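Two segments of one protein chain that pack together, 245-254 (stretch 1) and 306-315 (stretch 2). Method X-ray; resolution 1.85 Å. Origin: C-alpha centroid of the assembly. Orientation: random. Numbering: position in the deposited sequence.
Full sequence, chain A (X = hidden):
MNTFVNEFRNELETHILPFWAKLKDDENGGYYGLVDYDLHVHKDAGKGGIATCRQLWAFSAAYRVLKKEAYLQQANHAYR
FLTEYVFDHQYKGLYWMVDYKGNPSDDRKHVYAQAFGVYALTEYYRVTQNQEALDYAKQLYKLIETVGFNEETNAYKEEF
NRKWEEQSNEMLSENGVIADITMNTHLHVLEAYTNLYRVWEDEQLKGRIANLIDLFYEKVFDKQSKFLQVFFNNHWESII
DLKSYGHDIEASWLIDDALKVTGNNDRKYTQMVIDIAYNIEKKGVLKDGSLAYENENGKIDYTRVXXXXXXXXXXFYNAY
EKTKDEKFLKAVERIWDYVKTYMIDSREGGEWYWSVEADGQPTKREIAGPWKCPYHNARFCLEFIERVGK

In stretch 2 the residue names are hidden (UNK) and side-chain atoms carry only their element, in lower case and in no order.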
# COMPACT_ATOMS: atom_id res chain seq x y z
N TYR A 245 10.72 -0.03 -8.98
CA TYR A 245 11.51 -0.93 -8.16
C TYR A 245 10.75 -1.21 -6.88
O TYR A 245 10.77 -2.32 -6.33
CB TYR A 245 12.89 -0.32 -7.85
CG TYR A 245 13.76 -0.03 -9.07
CD1 TYR A 245 14.36 -1.05 -9.81
CD2 TYR A 245 14.03 1.28 -9.45
CE1 TYR A 245 15.18 -0.78 -10.89
CE2 TYR A 245 14.82 1.57 -10.55
CZ TYR A 245 15.41 0.54 -11.27
OH TYR A 245 16.19 0.87 -12.35
N GLY A 246 10.07 -0.17 -6.41
CA GLY A 246 9.33 -0.29 -5.16
C GLY A 246 8.15 -1.22 -5.27
O GLY A 246 7.90 -2.00 -4.35
N HIS A 247 7.39 -1.15 -6.38
CA HIS A 247 6.29 -2.07 -6.58
C HIS A 247 6.78 -3.52 -6.62
O HIS A 247 6.17 -4.41 -6.06
CB HIS A 247 5.49 -1.80 -7.86
CG HIS A 247 4.56 -0.65 -7.77
ND1 HIS A 247 4.94 0.62 -8.19
CD2 HIS A 247 3.27 -0.58 -7.40
CE1 HIS A 247 3.91 1.45 -8.00
NE2 HIS A 247 2.89 0.74 -7.53
N ASP A 248 7.89 -3.76 -7.31
CA ASP A 248 8.37 -5.14 -7.43
C ASP A 248 8.66 -5.77 -6.07
O ASP A 248 8.25 -6.87 -5.79
CB ASP A 248 9.58 -5.17 -8.35
CG ASP A 248 9.24 -4.98 -9.82
OD1 ASP A 248 8.26 -4.25 -10.11
OD2 ASP A 248 9.94 -5.57 -10.67
N ILE A 249 9.44 -5.07 -5.23
CA ILE A 249 9.90 -5.66 -3.99
C ILE A 249 8.73 -5.76 -3.01
O ILE A 249 8.64 -6.72 -2.24
CB ILE A 249 11.14 -4.92 -3.45
CG1 ILE A 249 11.79 -5.70 -2.33
CG2 ILE A 249 10.85 -3.47 -3.05
CD1 ILE A 249 12.17 -7.12 -2.71
N GLU A 250 7.80 -4.79 -3.07
CA GLU A 250 6.56 -4.89 -2.33
C GLU A 250 5.77 -6.13 -2.76
O GLU A 250 5.35 -6.90 -1.92
CB GLU A 250 5.75 -3.61 -2.60
CG GLU A 250 4.41 -3.59 -1.86
CD GLU A 250 3.56 -2.36 -2.18
OE1 GLU A 250 3.72 -1.77 -3.28
OE2 GLU A 250 2.75 -1.97 -1.30
N ALA A 251 5.55 -6.28 -4.07
CA ALA A 251 4.81 -7.41 -4.61
C ALA A 251 5.43 -8.74 -4.21
O ALA A 251 4.71 -9.68 -3.87
CB ALA A 251 4.77 -7.31 -6.12
N SER A 252 6.77 -8.80 -4.22
CA SER A 252 7.47 -10.02 -3.81
C SER A 252 6.90 -10.53 -2.50
O SER A 252 6.50 -11.68 -2.42
CB SER A 252 8.95 -9.80 -3.72
OG SER A 252 9.60 -10.94 -3.19
N TRP A 253 6.85 -9.70 -1.46
CA TRP A 253 6.47 -10.21 -0.15
C TRP A 253 4.96 -10.24 0.05
O TRP A 253 4.47 -11.12 0.77
CB TRP A 253 7.19 -9.47 0.97
CG TRP A 253 6.67 -8.11 1.32
CD1 TRP A 253 7.09 -6.92 0.83
CD2 TRP A 253 5.66 -7.80 2.31
NE1 TRP A 253 6.37 -5.89 1.38
CE2 TRP A 253 5.51 -6.40 2.31
CE3 TRP A 253 4.89 -8.56 3.18
CZ2 TRP A 253 4.62 -5.76 3.16
CZ3 TRP A 253 3.99 -7.93 4.02
CH2 TRP A 253 3.90 -6.54 4.04
N LEU A 254 4.22 -9.35 -0.63
CA LEU A 254 2.76 -9.44 -0.62
C LEU A 254 2.26 -10.70 -1.34
O LEU A 254 1.38 -11.38 -0.83
CB LEU A 254 2.11 -8.19 -1.21
CG LEU A 254 2.28 -6.90 -0.40
CD1 LEU A 254 1.58 -5.76 -1.10
CD2 LEU A 254 1.78 -7.00 1.04
N UNK A 306 10.06 7.54 0.02
CA UNK A 306 9.97 6.94 1.34
C UNK A 306 9.41 5.51 1.28
O UNK A 306 10.00 4.57 1.84
c UNK A 306 6.52 8.58 0.45
c UNK A 306 6.65 7.85 1.63
c UNK A 306 4.15 8.11 0.45
c UNK A 306 5.28 8.70 -0.12
c UNK A 306 7.22 6.76 3.49
n UNK A 306 5.87 6.63 3.33
c UNK A 306 9.21 7.85 2.33
c UNK A 306 5.49 7.27 2.19
c UNK A 306 7.75 7.52 2.50
c UNK A 306 4.24 7.36 1.59
N UNK A 307 8.29 5.32 0.58
CA UNK A 307 7.61 4.03 0.61
C UNK A 307 8.44 2.94 -0.07
O UNK A 307 8.37 1.79 0.35
c UNK A 307 6.01 1.88 -4.86
c UNK A 307 6.23 1.90 -2.45
c UNK A 307 5.82 5.49 -2.09
c UNK A 307 6.18 4.10 0.04
n UNK A 307 5.74 5.29 -3.44
c UNK A 307 5.90 3.95 -3.70
c UNK A 307 6.18 1.21 -3.64
c UNK A 307 6.07 3.30 -2.47
c UNK A 307 5.86 3.25 -4.91
c UNK A 307 6.05 4.32 -1.45
N UNK A 308 9.22 3.35 -1.09
CA UNK A 308 10.08 2.42 -1.81
C UNK A 308 11.13 1.83 -0.86
O UNK A 308 11.32 0.61 -0.81
c UNK A 308 11.77 2.25 -3.68
c UNK A 308 10.70 3.12 -3.03
c UNK A 308 9.65 3.59 -4.04
N UNK A 309 11.70 2.66 0.01
CA UNK A 309 12.74 2.21 0.91
C UNK A 309 12.17 1.18 1.88
O UNK A 309 12.77 0.14 2.11
c UNK A 309 14.65 4.25 -0.34
n UNK A 309 14.25 4.70 -1.52
c UNK A 309 13.37 3.36 1.68
c UNK A 309 13.76 4.58 0.85
o UNK A 309 15.62 3.52 -0.22
N UNK A 310 11.02 1.47 2.49
CA UNK A 310 10.53 0.56 3.51
C UNK A 310 10.01 -0.76 2.90
O UNK A 310 10.10 -1.79 3.54
c UNK A 310 9.43 1.18 4.41
c UNK A 310 9.89 2.50 5.00
c UNK A 310 8.10 1.35 3.71
N UNK A 311 9.35 -0.71 1.74
CA UNK A 311 8.94 -1.94 1.06
C UNK A 311 10.18 -2.77 0.72
O UNK A 311 10.12 -3.99 0.76
c UNK A 311 5.83 -1.85 1.06
o UNK A 311 6.01 -3.08 1.13
c UNK A 311 6.73 -1.08 0.13
o UNK A 311 4.96 -1.21 1.75
c UNK A 311 8.10 -1.69 -0.18
N UNK A 312 11.28 -2.13 0.33
CA UNK A 312 12.51 -2.88 0.06
C UNK A 312 13.01 -3.56 1.34
O UNK A 312 13.43 -4.73 1.31
c UNK A 312 13.54 -1.96 -0.55
N UNK A 313 12.93 -2.86 2.48
CA UNK A 313 13.38 -3.48 3.73
C UNK A 313 12.53 -4.71 4.03
O UNK A 313 13.06 -5.76 4.40
s UNK A 313 14.72 -0.34 6.20
c UNK A 313 14.57 -1.54 4.85
c UNK A 313 13.37 0.81 5.93
c UNK A 313 13.41 -2.50 4.92
N UNK A 314 11.21 -4.64 3.83
CA UNK A 314 10.38 -5.77 4.16
C UNK A 314 10.66 -6.91 3.17
O UNK A 314 10.84 -8.05 3.57
c UNK A 314 8.63 -4.36 5.31
c UNK A 314 8.88 -5.43 4.25
c UNK A 314 8.02 -6.67 4.54
N UNK A 315 10.67 -6.60 1.88
CA UNK A 315 10.76 -7.62 0.86
C UNK A 315 12.11 -8.31 0.92
O UNK A 315 12.18 -9.52 0.77
O HOH W 1 10.28 -11.06 -0.62

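Both stretches are helical, and their axes approach to 8.0 Å at an angle of 35° between N-to-C directions. Position 306 carries one carbon followed by fused five- and six-membered rings holding eight carbons and one nitrogen; it touches nothing on stretch 1. This is Trp306. Position 307 has the same composition and ring system, but here the six-membered ring reaches stretch 1, crossing the backbone of Gly246 and turning its edge toward the face of the His247 imidazole. It is Trp307, with CZ3 3.5 Å from Gly246 C and CH2 3.7 Å from His247 ND1; the ring planes stand at 76°, an edge-to-face pair.

Position 308 shows one carbon bearing two more, a beta-branched side chain lying against the CA of Gly246. It is Val308, whose CG1 lies 3.8 Å from Gly246 CA. At 309, three carbons in a row end in one oxygen and one nitrogen, an amide without a contact on stretch 1: Gln309. Position 310, again one carbon carrying two, is also out of reach and is Val310.

Position 311 has three carbons, the last carrying two oxygens, and its side chain sits among Gly246, Ile249, Glu250 and Trp253. The carboxylate identifies Glu311. Its OE1 accepts a hydrogen bond from Trp253 NE1 at 2.8 Å, lying at the edge of the indole near its plane. Its OE2 is 3.8 Å from Glu250 OE2, a close approach of like charges, although both oxygens are hydrogen-bonded elsewhere in the structure.

Position 312 has a single side-chain carbon, facing Ile249, and is Ala312; its CB is 4.0 Å from Ile249 CG2. Position 313, an unbranched chain of two carbons, sulfur and one carbon, points away and is Met313. At 314, one carbon carries two, and one of the branches lies over the Trp253 indole. This is Val314: CG1 sits 3.4 Å from the centroid of the five-membered ring, a CH-pi contact. Position 315 has no side-chain atoms and is Gly315, its CA 3.7 Å from Trp253 CD1. A CB here would clash with Ile249 O, at 2.6 Å.

The contact therefore depends on two glycines. Gly246 admits Val308 and the Trp307 ring, where an ideal CB would clash with both, and Gly315 lets the backbones draw close beside Ile249 and Trp253. Between them, Glu311 fills a hole in stretch 1 and anchors the Trp253 indole by its edge while Val314 covers one face. A water donating to both Ser252 OG (2.7 Å) and Gly315 O (2.8 Å) adds a further bridge.

Stretch 2, residues 306-315: WWVQVEAMVG
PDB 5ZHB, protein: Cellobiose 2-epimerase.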